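Local coordinates for protein 4-oxalmesaconate hydratase (Pseudomonas putida, PDB 5CGZ) that is a zinc-binding hydratase that converts the enol of oxalomesaconic acid to 4-carboxy-4-hydroxy-2-oxoadipic acid, the third step of gallate degradation, at residues I22-E27 with I175-D180; E72-S77 with Y183-C188; D93-L98 with A130-I135; V110-L115 with L125-A130; R168-L173 with L228-P233. One frame throughout, in Å; residues are numbered along the deposited sequence. Where two conformers were deposited one is given.

Contact 1 of 5, residues I22-E27 with I175-D180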
# COMPACT_ATOMS: atom_id res chain seq x y z
N ILE A 22 24.71 14.74 -11.05
CA ILE A 22 25.26 16.09 -11.13
C ILE A 22 26.31 16.19 -12.25
O ILE A 22 26.21 17.05 -13.14
CB ILE A 22 25.88 16.53 -9.78
CG1 ILE A 22 24.77 16.69 -8.73
CG2 ILE A 22 26.66 17.84 -9.94
CD1 ILE A 22 25.25 16.88 -7.30
N ALA A 23 27.29 15.29 -12.22
CA ALA A 23 28.36 15.29 -13.22
C ALA A 23 27.81 15.05 -14.62
O ALA A 23 28.26 15.67 -15.59
CB ALA A 23 29.41 14.23 -12.88
N LEU A 24 26.83 14.15 -14.74
CA LEU A 24 26.28 13.81 -16.04
C LEU A 24 25.57 15.01 -16.67
O LEU A 24 25.79 15.34 -17.84
CB LEU A 24 25.31 12.61 -15.94
CG LEU A 24 24.84 12.03 -17.27
CD1 LEU A 24 25.98 11.36 -18.03
CD2 LEU A 24 23.67 11.05 -17.10
N HIS A 25 24.71 15.67 -15.91
CA HIS A 25 23.96 16.79 -16.48
C HIS A 25 24.85 18.03 -16.69
O HIS A 25 24.62 18.80 -17.63
CB HIS A 25 22.74 17.13 -15.62
CG HIS A 25 21.65 16.10 -15.70
ND1 HIS A 25 21.65 14.94 -14.94
CD2 HIS A 25 20.54 16.03 -16.48
CE1 HIS A 25 20.59 14.22 -15.24
NE2 HIS A 25 19.90 14.85 -16.17
N ALA A 26 25.86 18.21 -15.85
CA ALA A 26 26.82 19.29 -16.06
C ALA A 26 27.46 19.16 -17.46
O ALA A 26 27.62 20.15 -18.18
CB ALA A 26 27.89 19.29 -14.97
N GLU A 27 27.79 17.93 -17.85
CA GLU A 27 28.40 17.69 -19.16
C GLU A 27 27.39 17.90 -20.28
O GLU A 27 27.78 18.08 -21.44
CB GLU A 27 29.00 16.29 -19.22
CG GLU A 27 30.18 16.11 -18.28
CD GLU A 27 30.94 14.82 -18.50
OE1 GLU A 27 30.54 14.01 -19.37
OE2 GLU A 27 31.97 14.61 -17.82
N ILE A 175 25.04 6.47 -15.43
CA ILE A 175 26.12 7.39 -15.11
C ILE A 175 27.49 6.79 -15.44
O ILE A 175 28.52 7.25 -14.95
CB ILE A 175 26.11 7.79 -13.61
CG1 ILE A 175 26.34 6.57 -12.72
CG2 ILE A 175 24.81 8.52 -13.25
CD1 ILE A 175 26.74 6.94 -11.28
N THR A 176 27.48 5.75 -16.27
CA THR A 176 28.72 5.08 -16.65
C THR A 176 29.79 6.06 -17.16
O THR A 176 30.97 5.95 -16.81
CB THR A 176 28.45 4.02 -17.73
OG1 THR A 176 27.56 3.02 -17.21
CG2 THR A 176 29.76 3.37 -18.17
N SER A 177 29.37 7.04 -17.95
CA SER A 177 30.32 7.99 -18.56
C SER A 177 30.92 8.98 -17.57
O SER A 177 31.88 9.67 -17.90
CB SER A 177 29.64 8.75 -19.70
OG SER A 177 28.61 9.60 -19.21
N VAL A 178 30.38 9.07 -16.36
CA VAL A 178 30.96 9.98 -15.37
C VAL A 178 31.33 9.30 -14.07
O VAL A 178 31.53 9.97 -13.06
CB VAL A 178 30.00 11.16 -15.05
CG1 VAL A 178 29.83 12.06 -16.28
CG2 VAL A 178 28.65 10.65 -14.53
N TRP A 179 31.43 7.98 -14.07
CA TRP A 179 31.73 7.29 -12.82
C TRP A 179 33.04 7.80 -12.19
O TRP A 179 33.12 7.97 -10.97
CB TRP A 179 31.80 5.76 -13.00
CG TRP A 179 32.27 5.13 -11.73
CD1 TRP A 179 33.48 4.56 -11.49
CD2 TRP A 179 31.55 5.08 -10.48
NE1 TRP A 179 33.56 4.13 -10.18
CE2 TRP A 179 32.39 4.43 -9.55
CE3 TRP A 179 30.27 5.50 -10.08
CZ2 TRP A 179 31.99 4.20 -8.23
CZ3 TRP A 179 29.88 5.27 -8.77
CH2 TRP A 179 30.75 4.63 -7.85
N ASP A 180 34.06 8.06 -13.01
CA ASP A 180 35.35 8.50 -12.46
C ASP A 180 35.20 9.79 -11.66
O ASP A 180 35.83 9.96 -10.62
CB ASP A 180 36.39 8.69 -13.57
CG ASP A 180 36.85 7.36 -14.17
OD1 ASP A 180 36.58 6.30 -13.58
OD2 ASP A 180 37.50 7.39 -15.25
O HOH W 1 33.36 12.45 -17.77
O HOH W 2 28.74 12.27 -20.02

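Contact 2 of 5, residues E72-S77 with Y183-C188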
# COMPACT_ATOMS: atom_id res chain seq x y z
N GLU A 72 33.30 20.92 -6.90
CA GLU A 72 34.23 21.37 -7.94
C GLU A 72 34.49 20.24 -8.92
O GLU A 72 34.43 20.42 -10.14
CB GLU A 72 35.54 21.87 -7.31
CG GLU A 72 36.43 22.72 -8.22
CD GLU A 72 37.52 21.93 -8.94
OE1 GLU A 72 37.77 20.76 -8.55
OE2 GLU A 72 38.11 22.47 -9.90
N ILE A 73 34.79 19.06 -8.38
CA ILE A 73 35.02 17.86 -9.19
C ILE A 73 33.81 17.48 -10.04
O ILE A 73 33.95 17.13 -11.21
CB ILE A 73 35.40 16.66 -8.30
CG1 ILE A 73 36.78 16.87 -7.67
CG2 ILE A 73 35.32 15.35 -9.09
CD1 ILE A 73 37.14 15.85 -6.61
N LEU A 74 32.62 17.57 -9.45
CA LEU A 74 31.40 17.16 -10.15
C LEU A 74 30.95 18.21 -11.17
O LEU A 74 30.26 17.88 -12.14
CB LEU A 74 30.28 16.89 -9.13
CG LEU A 74 30.55 15.75 -8.14
CD1 LEU A 74 29.49 15.74 -7.04
CD2 LEU A 74 30.62 14.39 -8.86
N GLY A 75 31.33 19.46 -10.96
CA GLY A 75 30.92 20.54 -11.84
C GLY A 75 29.65 21.24 -11.39
O GLY A 75 28.83 21.66 -12.20
N ALA A 76 29.47 21.37 -10.07
CA ALA A 76 28.29 22.05 -9.53
C ALA A 76 28.70 23.23 -8.67
O ALA A 76 29.81 23.26 -8.14
CB ALA A 76 27.46 21.09 -8.70
N SER A 77 27.80 24.19 -8.52
CA SER A 77 27.96 25.19 -7.47
C SER A 77 27.25 24.67 -6.23
O SER A 77 26.36 23.81 -6.33
CB SER A 77 27.41 26.55 -7.90
OG SER A 77 26.03 26.46 -8.23
N TYR A 183 33.34 9.01 -8.36
CA TYR A 183 34.22 8.33 -7.42
C TYR A 183 35.31 9.27 -6.86
O TYR A 183 35.68 9.17 -5.69
CB TYR A 183 34.88 7.11 -8.06
CG TYR A 183 35.65 6.30 -7.05
CD1 TYR A 183 34.99 5.64 -6.02
CD2 TYR A 183 37.04 6.24 -7.09
CE1 TYR A 183 35.70 4.91 -5.07
CE2 TYR A 183 37.76 5.52 -6.14
CZ TYR A 183 37.08 4.86 -5.14
OH TYR A 183 37.77 4.14 -4.20
N ALA A 184 35.81 10.17 -7.70
CA ALA A 184 36.77 11.16 -7.22
C ALA A 184 36.10 12.08 -6.20
O ALA A 184 36.71 12.45 -5.19
CB ALA A 184 37.34 11.97 -8.38
N ALA A 185 34.85 12.45 -6.44
CA ALA A 185 34.11 13.25 -5.46
C ALA A 185 33.92 12.45 -4.17
O ALA A 185 34.06 12.98 -3.06
CB ALA A 185 32.77 13.69 -6.02
N ILE A 186 33.60 11.17 -4.32
CA ILE A 186 33.42 10.29 -3.17
C ILE A 186 34.68 10.26 -2.30
O ILE A 186 34.61 10.26 -1.06
CB ILE A 186 33.05 8.86 -3.64
CG1 ILE A 186 31.53 8.75 -3.83
CG2 ILE A 186 33.54 7.80 -2.67
CD1 ILE A 186 31.09 7.40 -4.33
N GLN A 187 35.85 10.26 -2.94
CA GLN A 187 37.11 10.22 -2.21
C GLN A 187 37.40 11.50 -1.42
O GLN A 187 38.27 11.51 -0.56
CB GLN A 187 38.26 9.93 -3.18
CG GLN A 187 38.27 8.47 -3.63
CD GLN A 187 39.44 8.13 -4.51
OE1 GLN A 187 40.20 7.22 -4.21
NE2 GLN A 187 39.59 8.85 -5.62
N CYS A 188 36.67 12.58 -1.70
CA CYS A 188 36.75 13.77 -0.87
C CYS A 188 36.12 13.55 0.51
O CYS A 188 36.37 14.32 1.43
CB CYS A 188 36.08 14.97 -1.54
SG CYS A 188 36.85 15.49 -3.06

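Contact 3 of 5, residues D93-L98 with A130-I135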
# COMPACT_ATOMS: atom_id res chain seq x y z
N ASP A 93 10.91 30.94 7.28
CA ASP A 93 12.07 31.61 6.69
C ASP A 93 13.00 30.68 5.92
O ASP A 93 13.53 31.06 4.87
CB ASP A 93 12.85 32.33 7.78
CG ASP A 93 12.75 33.82 7.63
OD1 ASP A 93 11.69 34.38 7.99
OD2 ASP A 93 13.72 34.41 7.10
N THR A 94 13.20 29.47 6.44
CA THR A 94 13.94 28.45 5.70
C THR A 94 13.26 28.19 4.37
O THR A 94 13.89 28.16 3.31
CB THR A 94 14.02 27.11 6.46
OG1 THR A 94 14.29 27.37 7.84
CG2 THR A 94 15.10 26.22 5.86
N LEU A 95 11.94 28.03 4.45
CA LEU A 95 11.12 27.76 3.27
C LEU A 95 11.26 28.86 2.22
O LEU A 95 11.47 28.57 1.04
CB LEU A 95 9.66 27.61 3.69
CG LEU A 95 8.68 27.28 2.56
CD1 LEU A 95 8.95 25.89 2.01
CD2 LEU A 95 7.25 27.41 3.05
N PHE A 96 11.16 30.12 2.64
CA PHE A 96 11.29 31.24 1.71
C PHE A 96 12.72 31.35 1.15
O PHE A 96 12.92 31.67 -0.03
CB PHE A 96 10.87 32.55 2.39
CG PHE A 96 9.39 32.62 2.71
CD1 PHE A 96 8.44 32.15 1.80
CD2 PHE A 96 8.95 33.15 3.91
CE1 PHE A 96 7.09 32.22 2.09
CE2 PHE A 96 7.59 33.22 4.21
CZ PHE A 96 6.67 32.76 3.30
N ARG A 97 13.72 31.08 1.99
CA ARG A 97 15.11 31.01 1.55
C ARG A 97 15.23 30.05 0.37
O ARG A 97 15.83 30.36 -0.66
CB ARG A 97 16.04 30.54 2.69
CG ARG A 97 16.64 31.64 3.59
CD ARG A 97 18.18 31.50 3.73
NE ARG A 97 18.60 30.67 4.87
CZ ARG A 97 19.86 30.32 5.13
NH1 ARG A 97 20.11 29.57 6.20
NH2 ARG A 97 20.87 30.69 4.34
N LEU A 98 14.66 28.86 0.53
CA LEU A 98 14.73 27.84 -0.51
C LEU A 98 13.90 28.23 -1.74
O LEU A 98 14.31 27.99 -2.87
CB LEU A 98 14.29 26.48 0.04
CG LEU A 98 14.60 25.27 -0.85
CD1 LEU A 98 16.07 25.28 -1.30
CD2 LEU A 98 14.29 23.96 -0.11
N ALA A 130 12.13 20.91 -0.01
CA ALA A 130 12.34 21.00 -1.45
C ALA A 130 11.01 21.08 -2.19
O ALA A 130 10.84 21.90 -3.08
CB ALA A 130 13.16 19.80 -1.95
N GLN A 131 10.06 20.23 -1.81
CA GLN A 131 8.79 20.19 -2.52
C GLN A 131 7.92 21.41 -2.22
O GLN A 131 7.35 22.00 -3.14
CB GLN A 131 8.02 18.91 -2.20
CG GLN A 131 8.61 17.70 -2.89
CD GLN A 131 7.76 16.45 -2.73
OE1 GLN A 131 6.53 16.53 -2.67
NE2 GLN A 131 8.40 15.29 -2.67
N GLU A 132 7.82 21.79 -0.95
CA GLU A 132 6.96 22.91 -0.62
C GLU A 132 7.56 24.22 -1.17
O GLU A 132 6.83 25.07 -1.68
CB GLU A 132 6.70 23.02 0.89
CG GLU A 132 5.55 24.01 1.16
CD GLU A 132 5.13 24.11 2.62
OE1 GLU A 132 5.88 23.63 3.49
OE2 GLU A 132 4.04 24.67 2.89
N ALA A 133 8.89 24.38 -1.08
CA ALA A 133 9.53 25.59 -1.61
C ALA A 133 9.29 25.72 -3.12
O ALA A 133 9.09 26.82 -3.65
CB ALA A 133 11.02 25.60 -1.31
N ARG A 134 9.32 24.58 -3.80
CA ARG A 134 9.02 24.54 -5.23
C ARG A 134 7.63 25.10 -5.53
O ARG A 134 7.44 25.88 -6.47
CB ARG A 134 9.14 23.09 -5.73
CG ARG A 134 8.80 22.86 -7.19
CD ARG A 134 9.04 21.37 -7.48
NE ARG A 134 8.47 20.90 -8.75
CZ ARG A 134 7.18 20.65 -8.95
NH1 ARG A 134 6.28 20.83 -7.99
NH2 ARG A 134 6.78 20.21 -10.14
N ILE A 135 6.65 24.69 -4.73
CA ILE A 135 5.28 25.15 -4.93
C ILE A 135 5.14 26.64 -4.59
O ILE A 135 4.46 27.38 -5.31
CB ILE A 135 4.29 24.31 -4.09
CG1 ILE A 135 4.26 22.86 -4.59
CG2 ILE A 135 2.89 24.93 -4.13
CD1 ILE A 135 3.60 21.87 -3.64

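Contact 4 of 5, residues V110-L115 with L125-A130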
# COMPACT_ATOMS: atom_id res chain seq x y z
N VAL A 110 14.65 18.57 -9.89
CA VAL A 110 15.14 18.64 -8.52
C VAL A 110 15.43 17.24 -7.98
O VAL A 110 14.64 16.31 -8.17
CB VAL A 110 14.13 19.33 -7.60
CG1 VAL A 110 14.74 19.57 -6.22
CG2 VAL A 110 13.66 20.63 -8.22
N LEU A 111 16.57 17.08 -7.31
CA LEU A 111 16.89 15.82 -6.63
C LEU A 111 16.92 16.05 -5.13
O LEU A 111 17.52 17.02 -4.66
CB LEU A 111 18.24 15.27 -7.10
CG LEU A 111 18.49 15.18 -8.60
CD1 LEU A 111 19.81 14.48 -8.86
CD2 LEU A 111 17.35 14.45 -9.28
N SER A 112 16.27 15.18 -4.36
CA SER A 112 16.38 15.24 -2.91
C SER A 112 16.13 13.86 -2.31
O SER A 112 16.19 12.85 -3.03
CB SER A 112 15.42 16.30 -2.33
OG SER A 112 15.77 16.63 -1.00
N HIS A 113 15.85 13.80 -1.01
CA HIS A 113 15.77 12.53 -0.27
C HIS A 113 14.41 11.83 -0.37
O HIS A 113 13.42 12.44 -0.75
CB HIS A 113 16.08 12.75 1.22
CG HIS A 113 17.45 13.28 1.49
ND1 HIS A 113 18.51 12.47 1.83
CD2 HIS A 113 17.94 14.54 1.48
CE1 HIS A 113 19.59 13.20 2.02
NE2 HIS A 113 19.27 14.47 1.82
N SER A 114 14.36 10.55 0.00
CA SER A 114 13.09 9.83 0.08
C SER A 114 12.21 10.45 1.15
O SER A 114 12.71 11.05 2.11
CB SER A 114 13.33 8.34 0.38
OG SER A 114 13.96 8.16 1.65
N LEU A 115 10.89 10.29 1.01
CA LEU A 115 9.95 10.91 1.95
C LEU A 115 9.76 10.09 3.22
O LEU A 115 9.16 10.55 4.18
CB LEU A 115 8.59 11.14 1.27
CG LEU A 115 8.48 12.54 0.63
CD1 LEU A 115 7.10 12.84 0.12
CD2 LEU A 115 8.92 13.61 1.64
N LEU A 125 12.60 15.58 5.90
CA LEU A 125 12.36 17.01 6.08
C LEU A 125 12.95 17.80 4.91
O LEU A 125 12.32 18.71 4.38
CB LEU A 125 12.96 17.50 7.40
CG LEU A 125 12.89 19.02 7.61
CD1 LEU A 125 11.46 19.54 7.50
CD2 LEU A 125 13.50 19.39 8.95
N ALA A 126 14.16 17.43 4.50
CA ALA A 126 14.81 18.07 3.36
C ALA A 126 13.95 17.97 2.10
O ALA A 126 13.79 18.95 1.36
CB ALA A 126 16.19 17.45 3.10
N MET A 127 13.38 16.79 1.86
CA MET A 127 12.55 16.61 0.67
C MET A 127 11.24 17.40 0.78
O MET A 127 10.76 17.96 -0.21
CB MET A 127 12.28 15.13 0.40
CG MET A 127 11.27 14.87 -0.73
SD MET A 127 11.71 15.58 -2.34
CE MET A 127 12.38 14.15 -3.21
N HIS A 128 10.66 17.46 1.98
CA HIS A 128 9.44 18.25 2.18
C HIS A 128 9.71 19.74 1.96
O HIS A 128 8.89 20.44 1.37
CB HIS A 128 8.86 18.02 3.58
CG HIS A 128 7.96 16.83 3.65
ND1 HIS A 128 8.09 15.84 4.60
CD2 HIS A 128 6.92 16.45 2.86
CE1 HIS A 128 7.16 14.92 4.40
NE2 HIS A 128 6.45 15.26 3.35
N LEU A 129 10.87 20.22 2.43
CA LEU A 129 11.30 21.59 2.15
C LEU A 129 11.43 21.83 0.65
O LEU A 129 10.92 22.81 0.11
CB LEU A 129 12.63 21.90 2.84
CG LEU A 129 12.50 22.29 4.31
CD1 LEU A 129 13.88 22.30 4.98
CD2 LEU A 129 11.83 23.66 4.42
N ALA A 130 12.13 20.91 -0.01
CA ALA A 130 12.34 21.00 -1.45
C ALA A 130 11.01 21.08 -2.19
O ALA A 130 10.84 21.90 -3.08
CB ALA A 130 13.16 19.80 -1.95

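Contact 5 of 5, residues R168-L173 with L228-P233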
# COMPACT_ATOMS: atom_id res chain seq x y z
N ARG A 168 11.34 2.95 -4.26
CA ARG A 168 11.52 2.11 -5.44
C ARG A 168 12.04 2.97 -6.59
O ARG A 168 11.45 4.00 -6.90
CB ARG A 168 10.19 1.44 -5.86
CG ARG A 168 10.31 0.65 -7.18
CD ARG A 168 8.97 0.06 -7.64
NE ARG A 168 8.08 1.05 -8.24
CZ ARG A 168 8.07 1.41 -9.53
NH1 ARG A 168 7.20 2.32 -9.95
NH2 ARG A 168 8.93 0.88 -10.41
N PRO A 169 13.14 2.56 -7.23
CA PRO A 169 13.56 3.39 -8.36
C PRO A 169 12.66 3.14 -9.57
O PRO A 169 12.59 2.01 -10.01
CB PRO A 169 15.00 2.93 -8.63
CG PRO A 169 15.02 1.48 -8.16
CD PRO A 169 13.99 1.37 -7.03
N ASP A 170 11.95 4.16 -10.05
CA ASP A 170 11.17 4.01 -11.28
C ASP A 170 11.98 4.57 -12.46
O ASP A 170 11.56 4.51 -13.62
CB ASP A 170 9.81 4.70 -11.17
CG ASP A 170 9.92 6.19 -10.82
OD1 ASP A 170 10.73 6.91 -11.43
OD2 ASP A 170 9.19 6.65 -9.93
N THR A 171 13.15 5.11 -12.15
CA THR A 171 14.01 5.73 -13.16
C THR A 171 15.47 5.38 -12.88
O THR A 171 15.95 5.59 -11.77
CB THR A 171 13.84 7.27 -13.18
OG1 THR A 171 12.47 7.60 -13.45
CG2 THR A 171 14.73 7.94 -14.24
N PHE A 172 16.16 4.81 -13.87
CA PHE A 172 17.61 4.61 -13.75
C PHE A 172 18.36 5.57 -14.65
O PHE A 172 18.10 5.64 -15.86
CB PHE A 172 18.02 3.17 -14.10
CG PHE A 172 17.64 2.16 -13.06
CD1 PHE A 172 18.23 2.18 -11.81
CD2 PHE A 172 16.71 1.17 -13.35
CE1 PHE A 172 17.89 1.25 -10.84
CE2 PHE A 172 16.37 0.22 -12.39
CZ PHE A 172 16.95 0.27 -11.13
N LEU A 173 19.28 6.30 -14.05
CA LEU A 173 20.14 7.21 -14.78
C LEU A 173 21.48 6.52 -15.04
O LEU A 173 22.17 6.15 -14.10
CB LEU A 173 20.35 8.51 -14.00
CG LEU A 173 21.12 9.63 -14.71
CD1 LEU A 173 20.28 10.21 -15.86
CD2 LEU A 173 21.54 10.72 -13.71
N LEU A 228 16.37 6.52 -9.18
CA LEU A 228 15.57 7.67 -8.73
C LEU A 228 14.10 7.27 -8.61
O LEU A 228 13.60 6.48 -9.41
CB LEU A 228 15.68 8.84 -9.71
CG LEU A 228 16.97 9.65 -9.93
CD1 LEU A 228 17.46 10.26 -8.63
CD2 LEU A 228 18.05 8.83 -10.59
N GLN A 229 13.40 7.84 -7.63
CA GLN A 229 11.95 7.70 -7.58
C GLN A 229 11.28 9.04 -7.86
O GLN A 229 11.48 10.01 -7.13
CB GLN A 229 11.47 7.15 -6.23
CG GLN A 229 9.96 6.95 -6.21
CD GLN A 229 9.48 5.92 -5.18
OE1 GLN A 229 10.08 5.74 -4.13
NE2 GLN A 229 8.37 5.23 -5.49
N SER A 230 10.48 9.07 -8.92
CA SER A 230 9.80 10.28 -9.38
C SER A 230 8.64 10.66 -8.50
O SER A 230 7.86 9.81 -8.10
CB SER A 230 9.27 10.08 -10.80
OG SER A 230 10.29 9.57 -11.63
N VAL A 231 8.51 11.95 -8.23
CA VAL A 231 7.35 12.44 -7.49
C VAL A 231 6.14 12.65 -8.39
O VAL A 231 5.02 12.34 -8.01
CB VAL A 231 7.68 13.75 -6.75
CG1 VAL A 231 6.43 14.32 -6.11
CG2 VAL A 231 8.78 13.50 -5.71
N PHE A 232 6.37 13.16 -9.60
CA PHE A 232 5.27 13.52 -10.49
C PHE A 232 5.24 12.68 -11.76
O PHE A 232 6.28 12.18 -12.20
CB PHE A 232 5.36 15.01 -10.89
CG PHE A 232 5.37 15.94 -9.71
CD1 PHE A 232 4.19 16.22 -9.04
CD2 PHE A 232 6.55 16.52 -9.28
CE1 PHE A 232 4.18 17.06 -7.94
CE2 PHE A 232 6.56 17.37 -8.18
CZ PHE A 232 5.38 17.64 -7.50
N PRO A 233 4.05 12.54 -12.36
CA PRO A 233 3.93 11.89 -13.67
C PRO A 233 4.71 12.67 -14.72
O PRO A 233 4.67 13.90 -14.74
CB PRO A 233 2.43 11.94 -13.95
CG PRO A 233 1.94 13.13 -13.14
CD PRO A 233 2.77 13.10 -11.89
O HOH W 3 6.99 6.03 -8.50

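Contact 1 of 5, residues I22-E27 with I175-D180
Val178 reaches over to the flank of helix 13-27 and meets Ala23, Leu24 and Glu27 in turn. Its CB sits against the methyl of Ala23, Val178 CB to Ala23 CB being 3.8 Å. Beyond it the branches part. Val178 CG2, held between the backbone N and the carbonyl carbon, turns in to the helix, where it lies 4.0 Å from Leu24 N and 4.1 Å from Leu24 CB. Val178 CG1 is anti to the carbonyl carbon (chi1 -67°) and lies 3.7 Å from Glu27 OE2. The valine and the extended glutamate slide past each other in opposite directions. Val178 is the N-cap residue of helix 179-186. The contact thus joins the start of that helix to the C-terminal part of helix 13-27, one of the helices packed on the Rossmann-like sheet, well away from the zinc. Leu24, its CG anti to the backbone N, has CD1 within 3.4 Å of Ser177 OG and also packs on Leu173 of strand 171-174. Two waters bridge Glu27 and Ser177: one gives its hydrogens to Glu27 OE2 (2.6 Å) and to Ser177 O, while the other donates to Glu27 OE1 (2.6 Å) and is hydrogen-bonded to Ser177 OG (2.8 Å). Glu27 OE2 also forms a salt bridge with Lys181, in the first turn of helix 179-186.

Contact 2 of 5, residues E72-S77 with Y183-C188
No ring enters the interface where Ile73 and Leu74 meet Ala184, Ala185 and Cys188. Tyr183 leaves its backbone away from the contact, and Gln187 CG, from the next turn, lies over one face of its ring, offset toward the rim; the tyrosine packs on Trp196 and Thr200 of helix 193-212. The contact itself is made by aliphatic groups and a sulfur atom. Ile73 spreads its two branches along the end of helix 179-186 and the turn after it. Ile73 CG2, anti to the backbone N, rests 4.0 Å from Ala184 CB and equally far from Ala185 N, whereas Ile73 CD1 reaches past Ala184 O (3.7 Å) to Cys188 SG (3.6 Å). Leu74 closes on the methyl of Ala185 from its forked end, with Leu74 CG at 3.7 Å and Leu74 CD2 at 3.6 Å from Ala185 CB. An alanine in place of Ile73 would probably leave Cys188 SG without its apolar neighbour here and open a gap over Ala184. Helix 56-74 stops at this point in a Schellman motif, with Gly75 at positive phi as C-prime, and the chain turns into strand 76-80. Leu74 also packs on Phe14 and Ile22 of helix 13-27, which places it among three helices. With no hydrogen bond across the interface, the helix end is joined to helix 179-186 by apolar contact and fit, only partly buried, and the small alanines let the backbones come within 6.0 Å, measured from Ile73 CA to Ala185 CA.

Contact 3 of 5, residues D93-L98 with A130-I135
Leu95 and Leu98 pack against Ala133 and its neighbours in a buried, largely apolar helix-helix contact, in which helices 92-105 and 122-138, on one flank of the sheet, cross at -65° with their segment axes 8.6 Å apart. Ala133 lies where the backbones come nearest, its CA paired with that of Leu95, and its methyl is met by Leu98, with Leu98 CG to Ala133 CB at 3.6 Å. Leu98 CD2 continues to the backbone of the preceding turn, 3.7 Å from Ala130 N. A chi1 of -178° sets Leu95 CG anti to its backbone N; Leu95 CD1 lies 3.4 Å from Ala133 N and 3.8 Å from Glu132 CB. The other branch, Leu95 CD2, lies 3.9 Å from Glu132 CD, and the two side chains cross at about a right angle, the leucine lying across the extended glutamate. An alanine instead of Leu95 would probably open a gap beside Ala133 and leave the aliphatic stem of Glu132 with more freedom to shift. The carboxylate itself is directed to another chain, where Glu132 OE1 forms a salt bridge with Arg89 of the third subunit, and Glu132 also packs on Pro87 of that subunit. Within the chain, then, the contact is apolar: leucine carbons line the stem of a buried, probably charged glutamate, whose carboxylate finds its partner across the subunit interface.

Contact 4 of 5, residues V110-L115 with L125-A130
Leu115 and His128 form a CH-pi contact: Leu115 CD2 lies over the centre of the imidazole, 3.5 Å from the centroid of the His128 ring and 13° off its normal, the two side chains crossing at about a right angle. The same methyl also serves the apolar part of the interface, touching Met127 at 3.6 Å from Leu115 CD2 to Met127 CG. Met127 is bent at its second and third torsions and curls round the carbonyl of His113: Met127 CB stands 3.1 Å from His113 O, and the bends bring Met127 CE back to 3.2 Å from it. Met127 SD rests 3.8 Å from Ser112 CB. Farther round the helix, Ala126 CB approaches the His113 ring obliquely, 3.8 Å from His113 CD2. No hydrogen bond spans the two segments, and Ser112 and His113 find theirs elsewhere. Ser112 OG, packed 3.6 Å from Met127 CA, is hydrogen-bonded to Val7 O, and His113 NE2 to Ala9 N. Fixed in this way, His113 stacks on His123 and packs on Asp13, two of the zinc ligands, and is well placed as a second-shell residue. The strand and helix run nearly antiparallel, at 159°, as in the return of a Rossmann-like beta-alpha unit. Strand 110-112 lies between strands 3-8 and 154-157, and helix 122-138 covers it, with Met127 extending on to Val154 and Ala156 and Leu129 reaching Leu98 of helix 92-105.

Contact 5 of 5, residues R168-L173 with L228-P233
Asp170 and Ser230 are joined by paired hydrogen bonds: Ser230 OG donates to Asp170 OD1 at 2.7 Å, and Ser230 N to Asp170 OD2 at 2.9 Å. Both arrive on the syn side, 22° out of the carboxylate plane. OD1 is gripped a second time by Thr171 OG1, 2.8 Å away and nearly along the C-O axis of Asp170 OD1, which helps to fix the rotation of the carboxylate. A water donates to OD2 and links it weakly to Gln229 NE2. Gln229, extended beyond CG, returns its OE1 to Arg168 N, with Gln229 OE1 to Arg168 N at 3.1 Å, the N-H coming from above the amide plane. Thr171 and Leu228 form an antiparallel hydrogen-bonded pair, with Leu228 N to Thr171 O at 2.8 Å and Thr171 N to Leu228 O at 3.1 Å. Packing is lighter: Leu228 CD2 touches Leu173 CB at 4.1 Å, and Leu173 continues to helix 13-27. Because Asp170, through a weak N-H bond to Leu228 O, and Thr171 both face Leu228, this is a classic beta bulge. It lies at the start of strand 171-174, one of the two outermost strands within the chain, which a strand of the second subunit extends by a parallel ladder through Thr171, Phe172 and Leu173.

The five contacts lie in and around the seven-stranded mixed sheet. Contacts 1 and 2, with centres about 10 Å apart, share helix 179-186 and touch through Ile22 and Ala76; contacts 3 and 4, their centres also about 10 Å apart, share helix 122-138 and Ala130. The centres of contacts 1 and 3 lie about 27 Å apart, on opposite sides of the chain's centre. Contact 5 touches contact 1 through Leu24 and Leu173, and contact 3 through Arg134 and Phe232. Along the chain, contacts 3 and 4 fall between the segments of contacts 1 and 2, while contacts 1, 2 and 5 cross one another. The later part of the chain is thereby tied back to the deacetylase-like first part, which supplies the zinc ligands.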